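Local coordinates for protein polyketide synthase PksR (Bacillus subtilis, PDB 4U3V) that takes part in intermediate steps of synthesis of the antibiotic bacillaene, this piece being its double-hotdog enoyl-isomerase domain, at residues T175-D180 and I215-E220; N209-A214 and C247-T252; N144-L149 and S183-I188. All blocks are in the same frame, centred on the assembly; numbering follows the deposited sequence.

How the interactions relate
All three contacts lie on the same side of the chain's centre, with their own centres 8 to 10 Å apart. Interactions 1 and 2 share helix 205-219, the central helix of the C-terminal hotdog. Its earlier part packs on strand 247-257, and its C-terminal end meets strand 174-180. Interaction 3 places helix 142-147 against strand 183-190, which runs between those two strands and pairs with both. Along the chain, interaction 3 closes before interaction 2 opens, whereas interaction 1 crosses both. Backbone hydrogen bonds join the strands, such as Tyr178 to Leu185 and Leu249 to Ala186. The contacts thus pack two helices, 142-147 and 205-219, against three neighbouring antiparallel strands.

Interaction 1: T175-D180 and I215-E220; sequences THLYRD and ILSFLE
Ser217 meets Leu177 by packing: its OG and CB both lie against CD1 of the leucine, with OG 3.6 Å from that methyl. The hydroxyl has its own polar partner, Leu213 O, one turn back in the helix. Ser217 O accepts a hydrogen bond from Arg179 NH1 at 2.8 Å, and lies close to the guanidinium plane. The last turn of the central hotdog helix here meets strand 174-180 of the sheet that wraps it. The Phe218 ring has an edge towards the strand backbone, where Asp180 O approaches Phe218 CE1 to 3.2 Å. The same carbonyl is hydrogen-bonded by Gln221. Arg179 CD passes 3.8 Å from Phe218 CA, so the arginine touches the helix backbone before its guanidinium turns to the acceptors. Glu220 OE1 takes a second bond from Arg179 NH1, 2.9 Å long and fairly straight at 163°, as part of a salt bridge. The carboxylate and guanidinium planes are 14° apart. A water accepts from Arg179 NH2 and donates to Glu220 OE1, giving the ion pair a second link. The arginine leaves the strand with CG anti to the backbone N (chi1 -173°), then bends at chi3, and NH1 reaches both acceptors. With NH1 gripped twice, the guanidinium is held in orientation. Its positive charge would probably be stabilised by the carbonyl-rich C-terminal end of helix 205-219, and would help keep Glu220 ionised.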
ATOM      1  N   THR A 175      15.185   2.551  -5.008  1.00 33.08           N
ATOM      2  CA  THR A 175      16.571   2.862  -5.431  1.00 34.40           C
ATOM      3  C   THR A 175      17.634   1.932  -4.860  1.00 37.89           C
ATOM      4  O   THR A 175      18.702   1.757  -5.469  1.00 36.12           O
ATOM      5  CB  THR A 175      16.951   4.318  -5.097  1.00 34.95           C
ATOM      6  OG1 THR A 175      16.913   4.517  -3.669  1.00 38.47           O
ATOM      7  CG2 THR A 175      15.954   5.266  -5.752  1.00 45.30           C
ATOM      8  N   HIS A 176      17.392   1.399  -3.666  1.00 32.44           N
ATOM      9  CA  HIS A 176      18.350   0.461  -3.063  1.00 33.06           C
ATOM     10  C   HIS A 176      17.612  -0.633  -2.331  1.00 28.79           C
ATOM     11  O   HIS A 176      16.579  -0.367  -1.729  1.00 33.65           O
ATOM     12  CB  HIS A 176      19.233   1.187  -2.056  1.00 32.07           C
ATOM     13  CG  HIS A 176      19.974   2.372  -2.629  1.00 42.89           C
ATOM     14  ND1 HIS A 176      19.379   3.560  -2.849  1.00 48.31           N
ATOM     15  CD2 HIS A 176      21.322   2.538  -2.957  1.00 56.08           C
ATOM     16  CE1 HIS A 176      20.287   4.438  -3.323  1.00 57.53           C
ATOM     17  NE2 HIS A 176      21.479   3.813  -3.383  1.00 53.63           N
ATOM     18  N   LEU A 177      18.190  -1.833  -2.318  1.00 31.44           N
ATOM     19  CA  LEU A 177      17.663  -2.972  -1.529  1.00 26.70           C
ATOM     20  C   LEU A 177      18.799  -3.670  -0.784  1.00 29.37           C
ATOM     21  O   LEU A 177      19.821  -3.988  -1.382  1.00 33.08           O
ATOM     22  CB  LEU A 177      17.055  -3.995  -2.469  1.00 30.06           C
ATOM     23  CG  LEU A 177      15.786  -3.487  -3.170  1.00 32.19           C
ATOM     24  CD1 LEU A 177      15.397  -4.494  -4.222  1.00 29.96           C
ATOM     25  CD2 LEU A 177      14.680  -3.373  -2.130  1.00 34.36           C
ATOM     26  N   TYR A 178      18.542  -4.044   0.457  1.00 28.71           N
ATOM     27  CA  TYR A 178      19.453  -4.898   1.223  1.00 29.04           C
ATOM     28  C   TYR A 178      18.613  -5.985   1.888  1.00 27.63           C
ATOM     29  O   TYR A 178      17.639  -5.672   2.556  1.00 28.05           O
ATOM     30  CB  TYR A 178      20.122  -4.076   2.308  1.00 30.13           C
ATOM     31  CG  TYR A 178      20.770  -2.814   1.781  1.00 30.99           C
ATOM     32  CD1 TYR A 178      22.152  -2.755   1.563  1.00 36.42           C
ATOM     33  CD2 TYR A 178      20.012  -1.665   1.574  1.00 32.76           C
ATOM     34  CE1 TYR A 178      22.742  -1.587   1.103  1.00 42.57           C
ATOM     35  CE2 TYR A 178      20.599  -0.478   1.159  1.00 39.43           C
ATOM     36  CZ  TYR A 178      21.958  -0.448   0.902  1.00 49.32           C
ATOM     37  OH  TYR A 178      22.534   0.737   0.453  1.00 44.71           O
ATOM     38  N   ARG A 179      19.044  -7.234   1.790  1.00 30.03           N
ATOM     39  CA  ARG A 179      18.157  -8.370   2.046  1.00 27.45           C
ATOM     40  C   ARG A 179      18.816  -9.418   2.907  1.00 27.95           C
ATOM     41  O   ARG A 179      20.032  -9.600   2.818  1.00 29.51           O
ATOM     42  CB  ARG A 179      17.805  -9.017   0.716  1.00 29.28           C
ATOM     43  CG  ARG A 179      16.750 -10.120   0.801  1.00 26.56           C
ATOM     44  CD  ARG A 179      16.334 -10.543  -0.613  1.00 30.86           C
ATOM     45  NE  ARG A 179      17.420 -11.255  -1.316  1.00 29.20           N
ATOM     46  CZ  ARG A 179      17.397 -11.570  -2.612  1.00 32.82           C
ATOM     47  NH1 ARG A 179      16.325 -11.316  -3.364  1.00 30.59           N
ATOM     48  NH2 ARG A 179      18.433 -12.198  -3.165  1.00 31.80           N
ATOM     49  N   ASP A 180      18.022 -10.142   3.707  1.00 25.41           N
ATOM     50  CA  ASP A 180      18.467 -11.436   4.219  1.00 31.23           C
ATOM     51  C   ASP A 180      17.264 -12.389   4.290  1.00 31.98           C
ATOM     52  O   ASP A 180      16.194 -12.044   3.772  1.00 28.88           O
ATOM     53  CB  ASP A 180      19.189 -11.316   5.591  1.00 31.54           C
ATOM     54  CG  ASP A 180      18.259 -10.995   6.747  1.00 39.39           C
ATOM     55  OD1 ASP A 180      17.042 -10.916   6.541  1.00 30.34           O
ATOM     56  OD2 ASP A 180      18.746 -10.849   7.902  1.00 35.64           O
ATOM     57  N   ILE A 215       8.648  -6.399  -0.987  1.00 24.28           N
ATOM     58  CA  ILE A 215       8.299  -7.771  -0.601  1.00 22.26           C
ATOM     59  C   ILE A 215       8.563  -8.786  -1.731  1.00 22.25           C
ATOM     60  O   ILE A 215       9.114  -9.850  -1.515  1.00 23.03           O
ATOM     61  CB  ILE A 215       6.851  -7.838  -0.064  1.00 24.17           C
ATOM     62  CG1 ILE A 215       6.775  -7.164   1.314  1.00 23.65           C
ATOM     63  CG2 ILE A 215       6.392  -9.301   0.019  1.00 22.51           C
ATOM     64  CD1 ILE A 215       5.408  -6.756   1.767  1.00 22.90           C
ATOM     65  N   LEU A 216       8.174  -8.463  -2.955  1.00 22.45           N
ATOM     66  CA  LEU A 216       8.480  -9.348  -4.066  1.00 27.19           C
ATOM     67  C   LEU A 216       9.971  -9.573  -4.237  1.00 25.27           C
ATOM     68  O   LEU A 216      10.395 -10.696  -4.541  1.00 28.07           O
ATOM     69  CB  LEU A 216       7.886  -8.839  -5.387  1.00 28.99           C
ATOM     70  CG  LEU A 216       6.362  -8.733  -5.411  1.00 28.68           C
ATOM     71  CD1 LEU A 216       5.899  -8.067  -6.700  1.00 31.49           C
ATOM     72  CD2 LEU A 216       5.752 -10.114  -5.264  1.00 32.19           C
ATOM     73  N   SER A 217      10.762  -8.516  -4.035  1.00 30.16           N
ATOM     74  CA  SER A 217      12.219  -8.624  -4.077  1.00 27.57           C
ATOM     75  C   SER A 217      12.779  -9.527  -2.967  1.00 25.15           C
ATOM     76  O   SER A 217      13.664 -10.348  -3.200  1.00 28.95           O
ATOM     77  CB  SER A 217      12.855  -7.216  -3.946  1.00 30.25           C
ATOM     78  OG  SER A 217      12.446  -6.368  -5.020  1.00 39.35           O
ATOM     79  N   PHE A 218      12.171  -9.438  -1.795  1.00 25.89           N
ATOM     80  CA  PHE A 218      12.497 -10.361  -0.692  1.00 26.11           C
ATOM     81  C   PHE A 218      12.229 -11.806  -1.115  1.00 25.10           C
ATOM     82  O   PHE A 218      13.065 -12.688  -0.908  1.00 25.90           O
ATOM     83  CB  PHE A 218      11.679 -10.002   0.560  1.00 25.45           C
ATOM     84  CG  PHE A 218      11.731 -11.053   1.653  1.00 25.60           C
ATOM     85  CD1 PHE A 218      12.877 -11.209   2.428  1.00 26.76           C
ATOM     86  CD2 PHE A 218      10.662 -11.898   1.895  1.00 25.43           C
ATOM     87  CE1 PHE A 218      12.973 -12.219   3.378  1.00 24.59           C
ATOM     88  CE2 PHE A 218      10.742 -12.914   2.845  1.00 23.27           C
ATOM     89  CZ  PHE A 218      11.900 -13.091   3.586  1.00 24.67           C
ATOM     90  N   LEU A 219      11.043 -12.052  -1.681  1.00 24.27           N
ATOM     91  CA  LEU A 219      10.607 -13.431  -1.976  1.00 24.66           C
ATOM     92  C   LEU A 219      11.399 -14.044  -3.137  1.00 28.94           C
ATOM     93  O   LEU A 219      11.391 -15.243  -3.314  1.00 29.76           O
ATOM     94  CB  LEU A 219       9.100 -13.452  -2.304  1.00 23.23           C
ATOM     95  CG  LEU A 219       8.272 -13.141  -1.035  1.00 21.83           C
ATOM     96  CD1 LEU A 219       6.838 -12.783  -1.344  1.00 28.18           C
ATOM     97  CD2 LEU A 219       8.330 -14.254   0.010  1.00 24.55           C
ATOM     98  N   GLU A 220      12.058 -13.191  -3.905  1.00 30.03           N
ATOM     99  CA  GLU A 220      12.756 -13.587  -5.128  1.00 31.01           C
ATOM    100  C   GLU A 220      13.849 -14.575  -4.783  1.00 32.53           C
ATOM    101  O   GLU A 220      14.278 -15.359  -5.630  1.00 35.18           O
ATOM    102  CB  GLU A 220      13.364 -12.332  -5.765  1.00 34.48           C
ATOM    103  CG  GLU A 220      14.049 -12.519  -7.115  1.00 45.95           C
ATOM    104  CD  GLU A 220      15.543 -12.827  -7.008  1.00 60.76           C
ATOM    105  OE1 GLU A 220      16.169 -12.505  -5.967  1.00 52.80           O
ATOM    106  OE2 GLU A 220      16.102 -13.405  -7.974  1.00 59.79           O
TER
HETATM  107  O   HOH W   1      18.408 -14.112  -5.739  1.00 62.79           O

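Interaction 2: N209-A214 and C247-T252; sequences NSAYLA and CWLLIT
Leu249 and Ile251 reach from the strand to the helix side by side, each leading with a terminal methyl. Leu249 sends CD1 onto the helix backbone where Ser210 joins Ala211. Leu249 CD1 is 3.6 Å from Ala211 N and 3.7 Å from Ser210 C. The CB atoms of the two helix residues lie a little farther off, with Ser210 CB 3.9 Å from Leu249 CD1. An extended side chain, with chi2 at 178°, carries the methyl this far. Ile251 lies two residues along the strand and meets the next part of the helix. Ile251 CD1 presses on Ala214 CB at 3.4 Å, tighter than usual for two carbons. Ile251 CD1 also lies 3.9 Å from Ala211 O. The helix offers small residues on this side, and the branched side chains of the strand supply the bulk. The helix held in the curve of an antiparallel sheet is the hotdog arrangement. Helix 205-219 has the central role here, and the short segments cross at 53° with their axes 9.6 Å apart at closest approach. Strand 260-268 flanks the leucine and isoleucine through Val267 and Val265, while Tyr281 of strand 274-283 touches Ala211. Ser210 touches Leu249 through CB, while its hydroxyl is hydrogen-bonded to Thr173 OG1 and Leu206 O.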
ATOM      1  N   ASN A 209       2.439   0.661  -2.249  1.00 24.67           N
ATOM      2  CA  ASN A 209       2.830  -0.216  -3.305  1.00 22.34           C
ATOM      3  C   ASN A 209       4.351  -0.509  -3.271  1.00 23.54           C
ATOM      4  O   ASN A 209       4.766  -1.575  -3.706  1.00 24.40           O
ATOM      5  CB  ASN A 209       2.430   0.381  -4.667  1.00 22.10           C
ATOM      6  CG  ASN A 209       2.533  -0.632  -5.776  1.00 23.65           C
ATOM      7  OD1 ASN A 209       1.703  -1.538  -5.866  1.00 29.15           O
ATOM      8  ND2 ASN A 209       3.589  -0.512  -6.634  1.00 25.53           N
ATOM      9  N   SER A 210       5.165   0.463  -2.837  1.00 23.99           N
ATOM     10  CA  SER A 210       6.600   0.251  -2.761  1.00 27.41           C
ATOM     11  C   SER A 210       6.886  -0.871  -1.785  1.00 23.81           C
ATOM     12  O   SER A 210       7.802  -1.687  -2.020  1.00 26.53           O
ATOM     13  CB  SER A 210       7.310   1.528  -2.310  1.00 30.87           C
ATOM     14  OG  SER A 210       7.178   2.478  -3.362  1.00 33.83           O
ATOM     15  N   ALA A 211       6.052  -0.970  -0.759  1.00 26.20           N
ATOM     16  CA  ALA A 211       6.213  -2.044   0.218  1.00 27.85           C
ATOM     17  C   ALA A 211       5.933  -3.389  -0.453  1.00 30.74           C
ATOM     18  O   ALA A 211       6.659  -4.356  -0.261  1.00 24.09           O
ATOM     19  CB  ALA A 211       5.324  -1.819   1.457  1.00 29.21           C
ATOM     20  N   TYR A 212       4.906  -3.467  -1.300  1.00 23.65           N
ATOM     21  CA  TYR A 212       4.677  -4.689  -2.049  1.00 21.78           C
ATOM     22  C   TYR A 212       5.873  -5.039  -2.969  1.00 24.16           C
ATOM     23  O   TYR A 212       6.279  -6.184  -3.073  1.00 23.27           O
ATOM     24  CB  TYR A 212       3.372  -4.491  -2.843  1.00 23.34           C
ATOM     25  CG  TYR A 212       3.003  -5.565  -3.804  1.00 28.60           C
ATOM     26  CD1 TYR A 212       2.998  -6.909  -3.444  1.00 31.85           C
ATOM     27  CD2 TYR A 212       2.543  -5.218  -5.070  1.00 31.34           C
ATOM     28  CE1 TYR A 212       2.627  -7.886  -4.363  1.00 35.30           C
ATOM     29  CE2 TYR A 212       2.129  -6.179  -5.974  1.00 35.72           C
ATOM     30  CZ  TYR A 212       2.187  -7.501  -5.630  1.00 37.30           C
ATOM     31  OH  TYR A 212       1.740  -8.431  -6.570  1.00 39.49           O
ATOM     32  N   LEU A 213       6.408  -4.047  -3.686  1.00 23.43           N
ATOM     33  CA  LEU A 213       7.496  -4.347  -4.630  1.00 25.75           C
ATOM     34  C   LEU A 213       8.753  -4.852  -3.864  1.00 21.77           C
ATOM     35  O   LEU A 213       9.422  -5.799  -4.325  1.00 25.60           O
ATOM     36  CB  LEU A 213       7.835  -3.076  -5.425  1.00 28.00           C
ATOM     37  CG  LEU A 213       6.782  -2.651  -6.454  1.00 34.30           C
ATOM     38  CD1 LEU A 213       7.117  -1.273  -7.011  1.00 35.45           C
ATOM     39  CD2 LEU A 213       6.716  -3.670  -7.570  1.00 38.17           C
ATOM     40  N   ALA A 214       9.002  -4.251  -2.700  1.00 24.86           N
ATOM     41  CA  ALA A 214      10.135  -4.682  -1.837  1.00 24.61           C
ATOM     42  C   ALA A 214       9.885  -6.098  -1.353  1.00 27.31           C
ATOM     43  O   ALA A 214      10.807  -6.912  -1.282  1.00 25.25           O
ATOM     44  CB  ALA A 214      10.321  -3.736  -0.652  1.00 25.39           C
ATOM     45  N   CYS A 247      12.876   7.947   1.573  1.00 36.57           N
ATOM     46  CA  CYS A 247      12.665   7.291   2.825  1.00 35.31           C
ATOM     47  C   CYS A 247      12.960   5.800   2.667  1.00 25.73           C
ATOM     48  O   CYS A 247      13.347   5.343   1.581  1.00 32.66           O
ATOM     49  CB  CYS A 247      11.240   7.506   3.326  1.00 38.15           C
ATOM     50  SG  CYS A 247       9.964   6.906   2.197  1.00 46.55           S
ATOM     51  N   TRP A 248      12.950   5.119   3.803  1.00 30.87           N
ATOM     52  CA  TRP A 248      13.330   3.710   3.858  1.00 30.29           C
ATOM     53  C   TRP A 248      12.157   2.864   4.302  1.00 27.56           C
ATOM     54  O   TRP A 248      11.283   3.330   5.021  1.00 29.13           O
ATOM     55  CB  TRP A 248      14.455   3.530   4.866  1.00 38.95           C
ATOM     56  CG  TRP A 248      15.731   4.226   4.479  1.00 37.61           C
ATOM     57  CD1 TRP A 248      16.060   5.574   4.688  1.00 43.85           C
ATOM     58  CD2 TRP A 248      16.893   3.651   3.812  1.00 32.60           C
ATOM     59  NE1 TRP A 248      17.297   5.857   4.174  1.00 42.75           N
ATOM     60  CE2 TRP A 248      17.860   4.751   3.648  1.00 39.19           C
ATOM     61  CE3 TRP A 248      17.205   2.405   3.293  1.00 35.97           C
ATOM     62  CZ2 TRP A 248      19.109   4.557   3.059  1.00 41.74           C
ATOM     63  CZ3 TRP A 248      18.489   2.205   2.760  1.00 42.73           C
ATOM     64  CH2 TRP A 248      19.415   3.263   2.638  1.00 41.29           C
ATOM     65  N   LEU A 249      12.115   1.618   3.829  1.00 31.13           N
ATOM     66  CA  LEU A 249      11.094   0.650   4.323  1.00 28.65           C
ATOM     67  C   LEU A 249      11.895  -0.514   4.921  1.00 22.98           C
ATOM     68  O   LEU A 249      12.720  -1.098   4.217  1.00 29.19           O
ATOM     69  CB  LEU A 249      10.252   0.114   3.143  1.00 27.43           C
ATOM     70  CG  LEU A 249       9.614   1.131   2.200  1.00 30.49           C
ATOM     71  CD1 LEU A 249       8.862   0.393   1.074  1.00 28.65           C
ATOM     72  CD2 LEU A 249       8.658   1.946   3.054  1.00 32.51           C
ATOM     73  N   LEU A 250      11.588  -0.889   6.158  1.00 26.54           N
ATOM     74  CA  LEU A 250      12.225  -2.038   6.778  1.00 26.73           C
ATOM     75  C   LEU A 250      11.110  -3.067   6.934  1.00 22.01           C
ATOM     76  O   LEU A 250      10.109  -2.842   7.635  1.00 25.83           O
ATOM     77  CB  LEU A 250      12.807  -1.631   8.145  1.00 31.40           C
ATOM     78  CG  LEU A 250      13.323  -2.790   9.009  1.00 32.90           C
ATOM     79  CD1 LEU A 250      14.269  -3.672   8.210  1.00 34.27           C
ATOM     80  CD2 LEU A 250      14.002  -2.247  10.257  1.00 42.76           C
ATOM     81  N   ILE A 251      11.263  -4.185   6.229  1.00 25.42           N
ATOM     82  CA  ILE A 251      10.155  -5.141   6.083  1.00 23.65           C
ATOM     83  C   ILE A 251      10.596  -6.485   6.649  1.00 23.57           C
ATOM     84  O   ILE A 251      11.680  -6.949   6.356  1.00 27.29           O
ATOM     85  CB  ILE A 251       9.864  -5.302   4.577  1.00 24.97           C
ATOM     86  CG1 ILE A 251       9.393  -3.913   4.081  1.00 29.57           C
ATOM     87  CG2 ILE A 251       8.875  -6.453   4.342  1.00 30.89           C
ATOM     88  CD1 ILE A 251       9.224  -3.815   2.591  1.00 33.39           C
ATOM     89  N   THR A 252       9.791  -7.036   7.545  1.00 21.89           N
ATOM     90  CA  THR A 252      10.115  -8.303   8.204  1.00 25.76           C
ATOM     91  C   THR A 252       9.021  -9.341   7.978  1.00 25.05           C
ATOM     92  O   THR A 252       7.851  -9.045   8.154  1.00 25.17           O
ATOM     93  CB  THR A 252      10.319  -8.053   9.701  1.00 32.67           C
ATOM     94  OG1 THR A 252      11.454  -7.180   9.831  1.00 39.36           O
ATOM     95  CG2 THR A 252      10.650  -9.355  10.414  1.00 39.74           C
TER

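Interaction 3: N144-L149 and S183-I188; sequences NVKHSL and SILAKI
Leu149 and Leu185 meet through aliphatic branches, and no flat group joins the two segments, so the contact has no ring face or edge of its own. The aromatic rings lie beside it: Tyr178 touches both Lys146 and Leu149, and Trp248 touches Leu185. Within the contact the two leucine side chains cross at about a right angle. Leu149 CD1 comes to 3.8 Å from Leu185 CB, near the root of that side chain. The other branch of Leu149 turns to the start of the strand, with CD2 3.8 Å from Ser183 OG in van der Waals contact. Leu185 has CG anti to its backbone N (chi1 167°); with chi2 80°, CD2 continues the chain outwards to the helix. Leu185 CD2 lies 4.2 Å from Lys146 CA and 4.4 Å from Val145 CG1. Helix 142-147 lies between the two predicted hotdog regions, so it probably belongs to their connection; here it packs on strand 183-190. Lys146 contributes only the base of its side chain, and its NZ forms a salt bridge with Glu143. The chain turns as it leaves the helix: Ser148 OG donates to Val145 O at 3.1 Å, and Leu149 N bonds to Lys146 O. Leu149 follows this turn and meets Leu185 with CD1. On the strand, Ser183 N is hydrogen-bonded to Asp180 OD1 at the turn from strand 174-180.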
ATOM      1  N   ASN A 144      23.021   0.689  10.799  1.00 39.54           N
ATOM      2  CA  ASN A 144      23.117  -0.505  11.612  1.00 41.07           C
ATOM      3  C   ASN A 144      22.414  -1.689  10.958  1.00 49.85           C
ATOM      4  O   ASN A 144      23.014  -2.733  10.711  1.00 46.13           O
ATOM      5  CB  ASN A 144      22.451  -0.237  12.947  1.00 51.94           C
ATOM      6  CG  ASN A 144      23.237  -0.786  14.091  1.00 62.15           C
ATOM      7  OD1 ASN A 144      23.143  -1.971  14.409  1.00 81.52           O
ATOM      8  ND2 ASN A 144      24.063   0.060  14.691  1.00 56.83           N
ATOM      9  N   VAL A 145      21.135  -1.502  10.653  1.00 46.37           N
ATOM     10  CA  VAL A 145      20.368  -2.532   9.964  1.00 40.78           C
ATOM     11  C   VAL A 145      21.045  -2.979   8.659  1.00 33.33           C
ATOM     12  O   VAL A 145      21.177  -4.168   8.393  1.00 42.23           O
ATOM     13  CB  VAL A 145      18.902  -2.074   9.738  1.00 45.18           C
ATOM     14  CG1 VAL A 145      18.132  -3.136   8.966  1.00 44.48           C
ATOM     15  CG2 VAL A 145      18.223  -1.806  11.071  1.00 42.67           C
ATOM     16  N   LYS A 146      21.441  -2.019   7.833  1.00 38.75           N
ATOM     17  CA  LYS A 146      22.101  -2.234   6.556  1.00 39.67           C
ATOM     18  C   LYS A 146      23.343  -3.125   6.643  1.00 50.62           C
ATOM     19  O   LYS A 146      23.580  -3.989   5.794  1.00 40.08           O
ATOM     20  CB  LYS A 146      22.514  -0.859   6.047  1.00 41.09           C
ATOM     21  CG  LYS A 146      22.753  -0.717   4.567  1.00 47.93           C
ATOM     22  CD  LYS A 146      22.501   0.733   4.199  1.00 51.18           C
ATOM     23  CE  LYS A 146      23.696   1.356   3.505  1.00 61.36           C
ATOM     24  NZ  LYS A 146      23.442   2.801   3.235  1.00 61.70           N
ATOM     25  N   HIS A 147      24.182  -2.845   7.635  1.00 53.40           N
ATOM     26  CA  HIS A 147      25.437  -3.578   7.835  1.00 50.42           C
ATOM     27  C   HIS A 147      25.267  -5.080   7.842  1.00 49.80           C
ATOM     28  O   HIS A 147      26.086  -5.800   7.268  1.00 41.83           O
ATOM     29  CB  HIS A 147      26.104  -3.066   9.120  1.00 53.93           C
ATOM     30  CG  HIS A 147      27.320  -3.848   9.544  1.00 55.55           C
ATOM     31  ND1 HIS A 147      28.490  -3.792   8.875  1.00 63.79           N
ATOM     32  CD2 HIS A 147      27.534  -4.675  10.647  1.00 52.79           C
ATOM     33  CE1 HIS A 147      29.397  -4.578   9.495  1.00 60.07           C
ATOM     34  NE2 HIS A 147      28.814  -5.104  10.589  1.00 58.01           N
ATOM     35  N   SER A 148      24.173  -5.576   8.430  1.00 42.82           N
ATOM     36  CA  SER A 148      23.953  -7.024   8.545  1.00 44.45           C
ATOM     37  C   SER A 148      23.262  -7.692   7.340  1.00 45.38           C
ATOM     38  O   SER A 148      23.194  -8.921   7.254  1.00 45.64           O
ATOM     39  CB  SER A 148      23.234  -7.383   9.854  1.00 50.96           C
ATOM     40  OG  SER A 148      22.214  -6.450  10.151  1.00 64.74           O
ATOM     41  N   LEU A 149      22.830  -6.883   6.380  1.00 41.23           N
ATOM     42  CA  LEU A 149      22.110  -7.374   5.197  1.00 36.29           C
ATOM     43  C   LEU A 149      23.007  -7.365   3.968  1.00 34.25           C
ATOM     44  O   LEU A 149      24.091  -6.788   3.993  1.00 40.05           O
ATOM     45  CB  LEU A 149      20.841  -6.505   4.950  1.00 28.25           C
ATOM     46  CG  LEU A 149      19.940  -6.405   6.183  1.00 29.15           C
ATOM     47  CD1 LEU A 149      18.804  -5.430   5.921  1.00 34.60           C
ATOM     48  CD2 LEU A 149      19.380  -7.784   6.514  1.00 33.12           C
ATOM     49  N   SER A 183      14.176 -10.580   6.180  1.00 27.05           N
ATOM     50  CA  SER A 183      13.825  -9.164   6.032  1.00 27.39           C
ATOM     51  C   SER A 183      14.371  -8.538   4.767  1.00 24.45           C
ATOM     52  O   SER A 183      15.309  -9.051   4.128  1.00 27.05           O
ATOM     53  CB  SER A 183      14.300  -8.341   7.243  1.00 31.03           C
ATOM     54  OG  SER A 183      15.691  -8.438   7.350  1.00 31.99           O
ATOM     55  N   ILE A 184      13.869  -7.350   4.462  1.00 24.46           N
ATOM     56  CA  ILE A 184      14.479  -6.562   3.385  1.00 24.01           C
ATOM     57  C   ILE A 184      14.386  -5.108   3.765  1.00 26.96           C
ATOM     58  O   ILE A 184      13.426  -4.699   4.398  1.00 24.91           O
ATOM     59  CB  ILE A 184      13.856  -6.872   1.994  1.00 23.72           C
ATOM     60  CG1 ILE A 184      14.729  -6.282   0.851  1.00 26.92           C
ATOM     61  CG2 ILE A 184      12.364  -6.474   1.944  1.00 24.06           C
ATOM     62  CD1 ILE A 184      14.423  -6.882  -0.508  1.00 29.94           C
ATOM     63  N   LEU A 185      15.407  -4.324   3.389  1.00 26.06           N
ATOM     64  CA  LEU A 185      15.434  -2.890   3.692  1.00 28.04           C
ATOM     65  C   LEU A 185      15.546  -2.172   2.353  1.00 24.05           C
ATOM     66  O   LEU A 185      16.374  -2.517   1.520  1.00 27.98           O
ATOM     67  CB  LEU A 185      16.630  -2.536   4.613  1.00 28.59           C
ATOM     68  CG  LEU A 185      16.937  -1.040   4.749  1.00 27.65           C
ATOM     69  CD1 LEU A 185      15.972  -0.452   5.742  1.00 31.32           C
ATOM     70  CD2 LEU A 185      18.400  -0.876   5.210  1.00 33.06           C
ATOM     71  N   ALA A 186      14.568  -1.323   2.053  1.00 26.25           N
ATOM     72  CA  ALA A 186      14.489  -0.678   0.748  1.00 24.95           C
ATOM     73  C   ALA A 186      14.619   0.834   0.950  1.00 25.60           C
ATOM     74  O   ALA A 186      13.998   1.401   1.864  1.00 27.42           O
ATOM     75  CB  ALA A 186      13.148  -0.989   0.073  1.00 29.21           C
ATOM     76  N   LYS A 187      15.436   1.476   0.127  1.00 28.98           N
ATOM     77  CA  LYS A 187      15.341   2.936   0.025  1.00 30.69           C
ATOM     78  C   LYS A 187      14.466   3.279  -1.171  1.00 27.11           C
ATOM     79  O   LYS A 187      14.645   2.717  -2.258  1.00 33.18           O
ATOM     80  CB  LYS A 187      16.727   3.562  -0.146  1.00 39.78           C
ATOM     81  CG  LYS A 187      16.709   5.058   0.139  1.00 39.33           C
ATOM     82  CD  LYS A 187      18.070   5.682  -0.096  1.00 46.68           C
ATOM     83  CE  LYS A 187      18.102   7.112   0.429  1.00 47.07           C
ATOM     84  NZ  LYS A 187      19.450   7.661   0.117  1.00 45.05           N
ATOM     85  N   ILE A 188      13.504   4.176  -0.968  1.00 29.76           N
ATOM     86  CA  ILE A 188      12.639   4.592  -2.049  1.00 32.43           C
ATOM     87  C   ILE A 188      12.675   6.091  -2.303  1.00 33.39           C
ATOM     88  O   ILE A 188      13.085   6.864  -1.451  1.00 36.89           O
ATOM     89  CB  ILE A 188      11.187   4.097  -1.839  1.00 28.38           C
ATOM     90  CG1 ILE A 188      10.463   4.890  -0.738  1.00 32.98           C
ATOM     91  CG2 ILE A 188      11.212   2.596  -1.512  1.00 29.31           C
ATOM     92  CD1 ILE A 188       9.067   4.336  -0.430  1.00 34.59           C
TER